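Local coordinates for holliday junction resolvase Hjc (Sulfolobus solfataricus, PDB 4TKD), which resolves Holliday junctions during genetic recombination, cutting four-way DNA with paired nicks in opposing strands in a magnesium-dependent reaction, at residues R59-R68 / R104-S115. Residues are numbered along the deposited sequence; the frame is centred on the assembly and turned at random.
Sequences RKDGKIYVRR and RRTETGNYVADS
Two hydrogen-bonded antiparallel pairs, Ile-64 with Ala-113 and Val-66 with Tyr-111, join strand 64-66 to strand 111-113; Val-66 N lies 2.8 Å from Tyr-111 O. Between them, the non-hydrogen-bonded pair Tyr-65/Val-112 makes a CH-pi contact, Val-112 CG1 sitting 3.5 Å from the centroid of the Tyr-65 ring, almost on its normal. On the other face apolar side chains meet: Ile-64 CB touches Ala-113 CB at 3.6 Å, and Ile-64 and Val-66 continue onto Leu-87 of strand 84-90.

A salt-bridge network of Lys-63, Arg-104 and Asp-114 lies at one end of the pairing. Lys-63 runs alongside Asp-114, its chain bending at the last torsion (chi4 -69°) to bring NZ within 2.8 Å of OD1. Arg-104 NH1 reaches the same oxygen, so one carboxylate oxygen holds both cations.

At the opposite end, Asn-110 OD1 accepts Arg-68 N at 2.9 Å on a lone pair in the amide plane, tying the start of helix 68-81 to the residue just before strand 111-113. The Arg-68 side chain turns at chi3 (81°), and NH1 donates to Thr-108 O at 3.0 Å. A leucine here would probably leave that carbonyl without its guanidinium donor and the 106-109 type I turn less firmly tethered to the helix.

The whole is a small three-stranded antiparallel sheet, in which 111-113 and 104-105 form a beta hairpin, set beside the central mixed sheet of this PD-(D/E)XK-clan nuclease.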
# COMPACT_ATOMS: atom_id res chain seq x y z
N ARG C 59 19.82 -17.13 -1.77
CA ARG C 59 19.30 -17.86 -2.93
C ARG C 59 19.83 -19.30 -2.85
O ARG C 59 21.05 -19.51 -2.82
CB ARG C 59 19.76 -17.20 -4.24
CG ARG C 59 18.74 -16.23 -4.81
CD ARG C 59 18.31 -16.61 -6.21
NE ARG C 59 17.48 -15.57 -6.81
CZ ARG C 59 16.15 -15.57 -6.82
NH1 ARG C 59 15.47 -16.58 -6.29
NH2 ARG C 59 15.48 -14.56 -7.38
N LYS C 60 18.92 -20.27 -2.74
CA LYS C 60 19.25 -21.69 -2.58
C LYS C 60 18.60 -22.56 -3.65
O LYS C 60 17.37 -22.71 -3.67
CB LYS C 60 18.87 -22.19 -1.18
CG LYS C 60 19.72 -21.60 -0.05
CD LYS C 60 19.06 -21.84 1.30
CE LYS C 60 20.01 -21.63 2.45
NZ LYS C 60 19.34 -21.90 3.75
N ASP C 61 19.45 -23.13 -4.55
CA ASP C 61 19.05 -24.04 -5.64
C ASP C 61 18.00 -23.38 -6.58
O ASP C 61 17.11 -24.06 -7.12
CB ASP C 61 18.60 -25.41 -5.04
CG ASP C 61 18.45 -26.60 -5.98
OD1 ASP C 61 19.23 -26.69 -6.96
OD2 ASP C 61 17.61 -27.47 -5.69
N GLY C 62 18.11 -22.05 -6.73
CA GLY C 62 17.24 -21.24 -7.57
C GLY C 62 16.31 -20.26 -6.88
O GLY C 62 16.26 -19.09 -7.26
N LYS C 63 15.52 -20.75 -5.90
CA LYS C 63 14.48 -20.01 -5.15
C LYS C 63 14.97 -19.27 -3.88
O LYS C 63 16.17 -19.21 -3.61
CB LYS C 63 13.34 -20.98 -4.77
CG LYS C 63 12.46 -21.40 -5.93
CD LYS C 63 11.30 -22.27 -5.45
CE LYS C 63 10.37 -22.67 -6.57
NZ LYS C 63 9.58 -21.52 -7.09
N ILE C 64 14.01 -18.68 -3.13
CA ILE C 64 14.21 -18.01 -1.84
C ILE C 64 13.04 -18.41 -0.94
O ILE C 64 11.90 -18.11 -1.25
CB ILE C 64 14.39 -16.46 -1.90
CG1 ILE C 64 15.51 -16.04 -2.86
CG2 ILE C 64 14.66 -15.91 -0.49
CD1 ILE C 64 15.41 -14.61 -3.40
N TYR C 65 13.34 -19.11 0.16
CA TYR C 65 12.35 -19.60 1.11
C TYR C 65 12.32 -18.81 2.45
O TYR C 65 13.35 -18.57 3.09
CB TYR C 65 12.59 -21.10 1.40
CG TYR C 65 12.05 -22.05 0.35
CD1 TYR C 65 12.83 -22.45 -0.73
CD2 TYR C 65 10.78 -22.61 0.48
CE1 TYR C 65 12.35 -23.34 -1.68
CE2 TYR C 65 10.29 -23.52 -0.46
CZ TYR C 65 11.08 -23.88 -1.55
OH TYR C 65 10.59 -24.77 -2.48
N VAL C 66 11.11 -18.41 2.85
CA VAL C 66 10.87 -17.75 4.13
C VAL C 66 9.87 -18.64 4.88
O VAL C 66 8.76 -18.83 4.42
CB VAL C 66 10.39 -16.28 4.01
CG1 VAL C 66 10.38 -15.60 5.37
CG2 VAL C 66 11.24 -15.48 3.02
N ARG C 67 10.30 -19.23 6.01
CA ARG C 67 9.46 -20.10 6.85
C ARG C 67 8.23 -19.34 7.36
O ARG C 67 8.33 -18.17 7.70
CB ARG C 67 10.27 -20.68 8.04
CG ARG C 67 10.77 -22.11 7.85
CD ARG C 67 9.80 -23.15 8.41
NE ARG C 67 10.32 -24.51 8.28
CZ ARG C 67 10.70 -25.28 9.31
NH1 ARG C 67 10.56 -24.84 10.56
NH2 ARG C 67 11.18 -26.49 9.09
N ARG C 68 7.08 -20.02 7.38
CA ARG C 68 5.79 -19.51 7.83
C ARG C 68 5.82 -18.56 9.05
O ARG C 68 5.31 -17.45 8.95
CB ARG C 68 4.83 -20.69 8.07
CG ARG C 68 3.51 -20.30 8.77
CD ARG C 68 2.58 -21.48 8.89
NE ARG C 68 2.95 -22.30 10.04
CZ ARG C 68 3.63 -23.44 9.96
NH1 ARG C 68 3.98 -23.94 8.78
NH2 ARG C 68 3.96 -24.10 11.07
N ARG C 104 5.02 -15.96 -3.10
CA ARG C 104 3.81 -16.78 -3.12
C ARG C 104 3.74 -17.64 -1.87
O ARG C 104 4.76 -18.13 -1.38
CB ARG C 104 3.68 -17.61 -4.43
CG ARG C 104 4.72 -18.72 -4.62
CD ARG C 104 4.29 -19.73 -5.68
NE ARG C 104 4.49 -21.10 -5.19
CZ ARG C 104 5.57 -21.83 -5.41
NH1 ARG C 104 6.58 -21.34 -6.14
NH2 ARG C 104 5.67 -23.05 -4.91
N ARG C 105 2.55 -17.79 -1.32
CA ARG C 105 2.39 -18.60 -0.12
C ARG C 105 2.25 -20.06 -0.57
O ARG C 105 1.50 -20.36 -1.52
CB ARG C 105 1.20 -18.12 0.72
CG ARG C 105 0.99 -18.88 2.03
CD ARG C 105 -0.33 -18.53 2.71
NE ARG C 105 -1.50 -18.90 1.91
CZ ARG C 105 -2.51 -18.09 1.62
NH1 ARG C 105 -2.52 -16.84 2.08
NH2 ARG C 105 -3.52 -18.51 0.88
N THR C 106 3.04 -20.95 0.05
CA THR C 106 2.99 -22.38 -0.24
C THR C 106 1.83 -22.99 0.56
O THR C 106 1.24 -22.32 1.42
CB THR C 106 4.32 -23.09 0.09
OG1 THR C 106 4.54 -23.07 1.49
CG2 THR C 106 5.50 -22.52 -0.63
N GLU C 107 1.55 -24.28 0.30
CA GLU C 107 0.52 -25.13 0.92
C GLU C 107 0.61 -25.12 2.46
O GLU C 107 -0.43 -25.18 3.13
CB GLU C 107 0.67 -26.60 0.43
CG GLU C 107 1.16 -26.79 -0.99
CD GLU C 107 2.63 -26.50 -1.26
OE1 GLU C 107 2.92 -25.60 -2.08
OE2 GLU C 107 3.49 -27.14 -0.61
N THR C 108 1.84 -25.06 3.01
CA THR C 108 2.12 -25.06 4.45
C THR C 108 2.23 -23.65 5.07
O THR C 108 2.43 -23.51 6.29
CB THR C 108 3.27 -26.08 4.79
OG1 THR C 108 3.91 -25.73 6.02
CG2 THR C 108 4.35 -26.16 3.69
N GLY C 109 2.11 -22.61 4.24
CA GLY C 109 2.19 -21.23 4.70
C GLY C 109 3.56 -20.59 4.58
O GLY C 109 3.75 -19.46 5.03
N ASN C 110 4.53 -21.30 3.98
CA ASN C 110 5.86 -20.74 3.74
C ASN C 110 5.76 -19.81 2.55
O ASN C 110 4.77 -19.82 1.83
CB ASN C 110 6.92 -21.81 3.50
CG ASN C 110 7.06 -22.82 4.61
OD1 ASN C 110 7.15 -22.48 5.81
ND2 ASN C 110 7.13 -24.08 4.23
N TYR C 111 6.78 -18.99 2.36
CA TYR C 111 6.82 -18.01 1.29
C TYR C 111 8.01 -18.22 0.39
O TYR C 111 9.12 -18.46 0.88
CB TYR C 111 6.78 -16.59 1.86
CG TYR C 111 5.40 -16.18 2.33
CD1 TYR C 111 4.88 -16.66 3.53
CD2 TYR C 111 4.60 -15.34 1.56
CE1 TYR C 111 3.60 -16.31 3.96
CE2 TYR C 111 3.32 -14.98 1.99
CZ TYR C 111 2.83 -15.46 3.19
OH TYR C 111 1.58 -15.09 3.60
N VAL C 112 7.75 -18.14 -0.93
CA VAL C 112 8.76 -18.33 -1.96
C VAL C 112 8.84 -17.24 -2.93
O VAL C 112 7.82 -16.73 -3.38
CB VAL C 112 8.71 -19.66 -2.73
CG1 VAL C 112 9.88 -20.55 -2.37
CG2 VAL C 112 7.37 -20.38 -2.59
N ALA C 113 10.07 -16.93 -3.30
CA ALA C 113 10.46 -16.01 -4.35
C ALA C 113 10.91 -16.94 -5.45
O ALA C 113 11.79 -17.78 -5.22
CB ALA C 113 11.63 -15.15 -3.89
N ASP C 114 10.26 -16.85 -6.60
CA ASP C 114 10.58 -17.63 -7.80
C ASP C 114 11.81 -16.99 -8.51
O ASP C 114 12.39 -16.04 -7.98
CB ASP C 114 9.36 -17.66 -8.75
CG ASP C 114 8.50 -18.91 -8.68
OD1 ASP C 114 8.03 -19.25 -7.56
OD2 ASP C 114 8.23 -19.51 -9.74
N SER C 115 12.18 -17.53 -9.71
CA SER C 115 13.29 -17.09 -10.59
C SER C 115 14.60 -16.69 -9.88
O SER C 115 14.98 -15.52 -9.84
CB SER C 115 12.82 -16.03 -11.58
OG SER C 115 12.37 -14.84 -10.94